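Local coordinates for protein beta2-microglobulin (Anolis carolinensis, PDB 7CPO) that forms the light chain of the MHC class I molecule, pairing with the heavy chain and so probably supporting peptide presentation, at residues E28-P32 against P33-I37. Sequence-based numbering, arbitrary orientation.
Sequences ESFHP and PKINI
Phe30 holds CG between its backbone N and carbonyl carbon (chi1 58°), while Ile35 swings CG1 opposite its own N (chi1 -161°) and extends on to CD1; these torsions set the CD1 methyl of Ile35 over one face of the Phe30 ring, the two side chains crossing at about a right angle. Ile35 CD1 lies 3.8 Å from the centroid of the Phe30 ring and only 4° off its normal, a CH-pi contact over the middle of the face. The second branch works nearer the rim, Ile35 CG2 standing 3.9 Å from Phe30 CZ. At the ring edge, in plane, Pro33 O comes within 3.6 Å of Phe30 CE1, and Pro32 O also borders that edge while accepting a hydrogen bond from His84 NE2. The loop, which contains a cis peptide between His31 and Pro32, joins strand 21-30 of one sheet to strand 36-41 of the other, as in the B-C turn of immunoglobulin C1-set domains. Replacing Phe30 by alanine removes the ring, which would probably leave Ile35 CD1 without its aromatic platform and open a gap beside Pro5 and Phe62. With no hydrogen bond joining 28-32 to 33-37, the Phe30-Ile35 link is dispersive and CH-pi in character, while polar ties such as Pro32 O to His84 run to the rest of the domain.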
ATOM      1  N   GLU B  28      -1.314   1.851   8.416  1.00 28.36           N
ATOM      2  CA  GLU B  28      -0.733   2.663   7.367  1.00 26.97           C
ATOM      3  C   GLU B  28      -0.292   3.983   7.978  1.00 27.66           C
ATOM      4  O   GLU B  28      -0.592   4.284   9.134  1.00 32.45           O
ATOM      5  CB  GLU B  28      -1.721   2.859   6.205  1.00 31.26           C
ATOM      6  CG  GLU B  28      -2.912   3.774   6.485  1.00 28.02           C
ATOM      7  CD  GLU B  28      -3.628   4.182   5.202  1.00 33.43           C
ATOM      8  OE1 GLU B  28      -3.382   3.537   4.167  1.00 37.98           O
ATOM      9  OE2 GLU B  28      -4.438   5.133   5.215  1.00 42.23           O
ATOM     10  N   SER B  29       0.470   4.748   7.198  1.00 24.03           N
ATOM     11  CA  SER B  29       0.867   6.110   7.528  1.00 22.17           C
ATOM     12  C   SER B  29       1.871   6.184   8.677  1.00 25.07           C
ATOM     13  O   SER B  29       2.013   7.234   9.297  1.00 29.33           O
ATOM     14  CB  SER B  29      -0.364   6.970   7.832  1.00 27.25           C
ATOM     15  OG  SER B  29      -1.266   6.926   6.738  1.00 37.62           O
ATOM     16  N   PHE B  30       2.616   5.115   8.959  1.00 32.12           N
ATOM     17  CA  PHE B  30       3.555   5.107  10.078  1.00 27.53           C
ATOM     18  C   PHE B  30       5.000   5.083   9.589  1.00 29.32           C
ATOM     19  O   PHE B  30       5.302   4.797   8.428  1.00 21.87           O
ATOM     20  CB  PHE B  30       3.299   3.916  11.017  1.00 27.21           C
ATOM     21  CG  PHE B  30       3.383   2.563  10.339  1.00 26.34           C
ATOM     22  CD1 PHE B  30       4.571   1.840  10.340  1.00 27.87           C
ATOM     23  CD2 PHE B  30       2.271   2.015   9.703  1.00 23.84           C
ATOM     24  CE1 PHE B  30       4.650   0.600   9.718  1.00 29.57           C
ATOM     25  CE2 PHE B  30       2.344   0.780   9.075  1.00 22.14           C
ATOM     26  CZ  PHE B  30       3.534   0.072   9.089  1.00 26.86           C
ATOM     27  N   HIS B  31       5.898   5.381  10.519  1.00 28.15           N
ATOM     28  CA  HIS B  31       7.323   5.413  10.267  1.00 26.14           C
ATOM     29  C   HIS B  31       8.054   5.403  11.601  1.00 34.27           C
ATOM     30  O   HIS B  31       7.605   6.068  12.542  1.00 41.58           O
ATOM     31  CB  HIS B  31       7.690   6.660   9.461  1.00 33.56           C
ATOM     32  CG  HIS B  31       8.971   6.518   8.709  1.00 38.30           C
ATOM     33  ND1 HIS B  31      10.202   6.528   9.332  1.00 32.40           N
ATOM     34  CD2 HIS B  31       9.213   6.341   7.387  1.00 33.29           C
ATOM     35  CE1 HIS B  31      11.149   6.362   8.426  1.00 25.09           C
ATOM     36  NE2 HIS B  31      10.576   6.245   7.239  1.00 34.92           N
ATOM     37  N   PRO B  32       9.168   4.661  11.749  1.00 39.37           N
ATOM     38  CA  PRO B  32       9.857   3.697  10.875  1.00 30.15           C
ATOM     39  C   PRO B  32       9.000   2.442  10.635  1.00 30.09           C
ATOM     40  O   PRO B  32       7.924   2.345  11.214  1.00 28.53           O
ATOM     41  CB  PRO B  32      11.125   3.370  11.668  1.00 29.80           C
ATOM     42  CG  PRO B  32      10.720   3.562  13.082  1.00 32.41           C
ATOM     43  CD  PRO B  32       9.844   4.777  13.052  1.00 33.80           C
ATOM     44  N   PRO B  33       9.453   1.513   9.784  1.00 30.12           N
ATOM     45  CA  PRO B  33       8.570   0.404   9.380  1.00 23.22           C
ATOM     46  C   PRO B  33       8.417  -0.712  10.403  1.00 31.26           C
ATOM     47  O   PRO B  33       7.498  -1.531  10.260  1.00 37.01           O
ATOM     48  CB  PRO B  33       9.239  -0.123   8.104  1.00 21.75           C
ATOM     49  CG  PRO B  33      10.690   0.237   8.285  1.00 16.64           C
ATOM     50  CD  PRO B  33      10.680   1.562   8.962  1.00 23.61           C
ATOM     51  N   LYS B  34       9.285  -0.797  11.399  1.00 32.82           N
ATOM     52  CA  LYS B  34       9.142  -1.822  12.420  1.00 44.42           C
ATOM     53  C   LYS B  34       7.811  -1.662  13.141  1.00 50.22           C
ATOM     54  O   LYS B  34       7.534  -0.619  13.746  1.00 43.05           O
ATOM     55  CB  LYS B  34      10.309  -1.742  13.403  1.00 58.36           C
ATOM     56  CG  LYS B  34      10.100  -2.546  14.670  1.00 62.42           C
ATOM     57  CD  LYS B  34      11.414  -2.842  15.389  1.00 76.59           C
ATOM     58  CE  LYS B  34      12.276  -1.615  15.653  1.00 77.22           C
ATOM     59  NZ  LYS B  34      13.348  -1.954  16.642  1.00 62.90           N
ATOM     60  N   ILE B  35       6.977  -2.694  13.061  1.00 46.63           N
ATOM     61  CA  ILE B  35       5.659  -2.660  13.676  1.00 38.57           C
ATOM     62  C   ILE B  35       5.238  -4.097  13.948  1.00 47.76           C
ATOM     63  O   ILE B  35       5.546  -5.009  13.174  1.00 48.69           O
ATOM     64  CB  ILE B  35       4.642  -1.913  12.779  1.00 40.38           C
ATOM     65  CG1 ILE B  35       3.413  -1.464  13.584  1.00 38.76           C
ATOM     66  CG2 ILE B  35       4.238  -2.773  11.586  1.00 27.18           C
ATOM     67  CD1 ILE B  35       2.437  -0.568  12.794  1.00 35.59           C
ATOM     68  N   ASN B  36       4.547  -4.298  15.063  1.00 42.77           N
ATOM     69  CA  ASN B  36       4.049  -5.617  15.409  1.00 44.16           C
ATOM     70  C   ASN B  36       2.535  -5.558  15.528  1.00 42.65           C
ATOM     71  O   ASN B  36       1.992  -4.723  16.260  1.00 42.23           O
ATOM     72  CB  ASN B  36       4.688  -6.138  16.693  1.00 51.01           C
ATOM     73  CG  ASN B  36       4.294  -7.571  16.972  1.00 65.67           C
ATOM     74  OD1 ASN B  36       4.755  -8.491  16.292  1.00 60.72           O
ATOM     75  ND2 ASN B  36       3.426  -7.773  17.963  1.00 66.17           N
ATOM     76  N   ILE B  37       1.863  -6.448  14.802  1.00 41.70           N
ATOM     77  CA  ILE B  37       0.417  -6.457  14.662  1.00 36.12           C
ATOM     78  C   ILE B  37      -0.052  -7.867  14.966  1.00 35.16           C
ATOM     79  O   ILE B  37       0.326  -8.809  14.264  1.00 31.11           O
ATOM     80  CB  ILE B  37      -0.017  -6.035  13.253  1.00 26.15           C
ATOM     81  CG1 ILE B  37       0.397  -4.587  13.002  1.00 35.83           C
ATOM     82  CG2 ILE B  37      -1.507  -6.220  13.091  1.00 26.59           C
ATOM     83  CD1 ILE B  37       0.688  -4.272  11.573  1.00 30.81           C
TER